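Local atomic coordinates of probable TonB-dependent siderophore receptor PirA (Acinetobacter baumannii, PDB entry 5FR8), a protein that probably takes up iron across the outer membrane by binding ferric siderophores, possibly including ferric enterobactin with micromolar affinity. Residues 265-273 and 329-337. Numbering follows the deposited sequence.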
loop_
_atom_site.group_PDB
_atom_site.type_symbol
_atom_site.label_atom_id
_atom_site.label_comp_id
_atom_site.label_asym_id
_atom_site.label_seq_id
_atom_site.Cartn_x
_atom_site.Cartn_y
_atom_site.Cartn_z
ATOM N N TYR A 265 -2.477 16.046 13.993
ATOM C CA TYR A 265 -2.083 16.930 12.887
ATOM C C TYR A 265 -0.741 17.613 13.142
ATOM O O TYR A 265 -0.504 18.190 14.191
ATOM C CB TYR A 265 -3.176 17.964 12.599
ATOM C CG TYR A 265 -2.951 18.756 11.336
ATOM C CD1 TYR A 265 -2.827 18.126 10.112
ATOM C CD2 TYR A 265 -2.899 20.145 11.362
ATOM C CE1 TYR A 265 -2.628 18.852 8.947
ATOM C CE2 TYR A 265 -2.705 20.883 10.202
ATOM C CZ TYR A 265 -2.564 20.232 8.998
ATOM O OH TYR A 265 -2.365 20.948 7.836
ATOM N N SER A 266 0.134 17.493 12.158
ATOM C CA SER A 266 1.507 17.938 12.244
ATOM C C SER A 266 1.715 19.169 11.388
ATOM O O SER A 266 2.818 19.708 11.337
ATOM C CB SER A 266 2.433 16.819 11.733
ATOM O OG SER A 266 2.290 16.624 10.333
ATOM N N GLY A 267 0.669 19.563 10.665
ATOM C CA GLY A 267 0.728 20.722 9.794
ATOM C C GLY A 267 0.788 20.424 8.304
ATOM O O GLY A 267 0.911 21.355 7.507
ATOM N N ASP A 268 0.686 19.165 7.898
ATOM C CA ASP A 268 0.807 18.854 6.462
ATOM C C ASP A 268 -0.245 19.525 5.568
ATOM O O ASP A 268 -1.369 19.803 6.001
ATOM C CB ASP A 268 0.774 17.353 6.191
ATOM C CG ASP A 268 1.608 16.971 4.979
ATOM O OD1 ASP A 268 1.124 17.087 3.817
ATOM O OD2 ASP A 268 2.778 16.569 5.203
ATOM N N SER A 269 0.150 19.778 4.321
ATOM C CA SER A 269 -0.706 20.377 3.313
ATOM C C SER A 269 -0.043 20.201 1.962
ATOM O O SER A 269 1.176 20.218 1.853
ATOM C CB SER A 269 -0.902 21.870 3.592
ATOM O OG SER A 269 0.324 22.601 3.516
ATOM N N GLN A 270 -0.844 20.041 0.921
ATOM C CA GLN A 270 -0.334 19.595 -0.381
ATOM C C GLN A 270 0.715 20.532 -0.912
ATOM O O GLN A 270 1.685 20.069 -1.506
ATOM C CB GLN A 270 -1.476 19.451 -1.400
ATOM C CG GLN A 270 -1.160 18.691 -2.684
ATOM C CD GLN A 270 -2.386 18.525 -3.577
ATOM O OE1 GLN A 270 -2.375 18.911 -4.745
ATOM N NE2 GLN A 270 -3.465 17.994 -3.014
ATOM N N LEU A 271 0.561 21.840 -0.698
ATOM C CA LEU A 271 1.565 22.785 -1.215
ATOM C C LEU A 271 2.551 23.248 -0.142
ATOM O O LEU A 271 3.315 24.180 -0.358
ATOM C CB LEU A 271 0.880 23.965 -1.882
ATOM C CG LEU A 271 -0.185 23.624 -2.926
ATOM C CD1 LEU A 271 -1.006 24.844 -3.316
ATOM C CD2 LEU A 271 0.453 23.001 -4.151
ATOM N N ASN A 272 2.528 22.606 1.025
ATOM C CA ASN A 272 3.492 22.900 2.096
ATOM C C ASN A 272 3.459 24.331 2.619
ATOM O O ASN A 272 4.514 24.922 2.866
ATOM C CB ASN A 272 4.923 22.576 1.651
ATOM C CG ASN A 272 5.164 21.091 1.521
ATOM O OD1 ASN A 272 4.669 20.285 2.312
ATOM N ND2 ASN A 272 5.915 20.719 0.514
ATOM N N ALA A 273 2.262 24.877 2.805
ATOM C CA ALA A 273 2.120 26.214 3.355
ATOM C C ALA A 273 2.860 26.307 4.684
ATOM O O ALA A 273 3.176 25.288 5.303
ATOM C CB ALA A 273 0.647 26.559 3.553
ATOM N N ALA A 329 -8.573 23.595 -5.310
ATOM C CA ALA A 329 -7.906 24.223 -6.477
ATOM C C ALA A 329 -7.047 25.468 -6.114
ATOM O O ALA A 329 -7.232 26.077 -5.069
ATOM C CB ALA A 329 -8.931 24.593 -7.539
ATOM N N GLY A 330 -6.107 25.830 -6.978
ATOM C CA GLY A 330 -5.285 27.020 -6.776
ATOM C C GLY A 330 -4.294 26.912 -5.628
ATOM O O GLY A 330 -3.891 25.826 -5.231
ATOM N N SER A 331 -3.903 28.054 -5.079
ATOM C CA SER A 331 -2.901 28.101 -4.010
ATOM C C SER A 331 -3.421 27.531 -2.679
ATOM O O SER A 331 -2.639 27.220 -1.771
ATOM C CB SER A 331 -2.434 29.543 -3.803
ATOM O OG SER A 331 -3.536 30.344 -3.431
ATOM N N VAL A 332 -4.739 27.390 -2.569
ATOM C CA VAL A 332 -5.341 26.788 -1.387
ATOM C C VAL A 332 -5.566 25.284 -1.587
ATOM O O VAL A 332 -6.007 24.585 -0.681
ATOM C CB VAL A 332 -6.663 27.511 -1.009
ATOM C CG1 VAL A 332 -7.825 27.035 -1.882
ATOM C CG2 VAL A 332 -6.979 27.353 0.486
ATOM N N GLU A 333 -5.234 24.772 -2.765
ATOM C CA GLU A 333 -5.459 23.344 -3.039
ATOM C C GLU A 333 -4.798 22.487 -1.985
ATOM O O GLU A 333 -3.616 22.655 -1.671
ATOM C CB GLU A 333 -4.921 22.947 -4.419
ATOM C CG GLU A 333 -5.108 21.468 -4.771
ATOM C CD GLU A 333 -4.397 21.098 -6.072
ATOM O OE1 GLU A 333 -3.551 21.871 -6.535
ATOM O OE2 GLU A 333 -4.680 20.057 -6.659
ATOM N N GLY A 334 -5.562 21.569 -1.433
ATOM C CA GLY A 334 -4.981 20.537 -0.569
ATOM C C GLY A 334 -4.719 21.036 0.831
ATOM O O GLY A 334 -3.916 20.465 1.545
ATOM N N LYS A 335 -5.404 22.114 1.215
ATOM C CA LYS A 335 -5.169 22.766 2.509
ATOM C C LYS A 335 -6.517 22.877 3.239
ATOM O O LYS A 335 -7.567 22.976 2.604
ATOM C CB LYS A 335 -4.551 24.133 2.263
ATOM C CG LYS A 335 -4.051 24.865 3.491
ATOM C CD LYS A 335 -3.684 26.286 3.134
ATOM C CE LYS A 335 -4.370 27.270 4.039
ATOM N NZ LYS A 335 -4.038 28.675 3.663
ATOM N N ILE A 336 -6.500 22.858 4.562
ATOM C CA ILE A 336 -7.743 22.849 5.318
ATOM C C ILE A 336 -8.420 24.245 5.372
ATOM O O ILE A 336 -7.786 25.226 5.761
ATOM C CB ILE A 336 -7.492 22.275 6.728
ATOM C CG1 ILE A 336 -7.148 20.774 6.627
ATOM C CG2 ILE A 336 -8.704 22.483 7.612
ATOM C CD1 ILE A 336 -6.679 20.151 7.935
ATOM N N ASN A 337 -9.702 24.300 4.964
ATOM C CA ASN A 337 -10.518 25.536 4.885
ATOM C C ASN A 337 -11.058 25.973 6.201
ATOM O O ASN A 337 -11.428 27.125 6.361
ATOM C CB ASN A 337 -11.796 25.286 4.077
ATOM C CG ASN A 337 -11.633 25.544 2.601
ATOM O OD1 ASN A 337 -10.836 26.385 2.172
ATOM N ND2 ASN A 337 -12.402 24.816 1.802
#
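Ile336 CD1 meets the ring of Tyr265 obliquely, 4.3 Å from CZ of Tyr265. Gly267 N of its own loop lies over the centre of the Tyr265 ring. Ser269 places CB 4.3 Å from CG of Lys335.

The one hydrogen bond between 265-273 and 329-337 follows. Gln270 N gives its hydrogen to Gly334 O over 3.2 Å. Gly334 belongs to the type II turn Val332–Lys335. Its CA lies 3.8 Å from CB of Gln270, and this close approach suits a residue without a side chain. Gln270 holds CG anti to its backbone N (chi1 -166°), and its extended chain crosses that of Glu333 at a slant, the amide and carboxylate planes 59° apart.

Leu271 reaches the start of 329-337, its CD1 resting on the carbonyl oxygens of Gly330 and Ser331. Ala273 CB meets Lys335 CD at 4.4 Å, while Lys335 NZ forms a salt bridge with Asp278.

The type I turn Ser269–Asn272 thus packs against the type II turn. The two turns belong to long loops of the beta-barrel, one after strand 250-264, the other between strands 308-323 and 343-361. Both probably lie on the extracellular side, as the long loops of TonB-dependent receptors do. Helix 281-284 packs against Tyr265, Lys335 and Ile336 through Leu281 and Leu284.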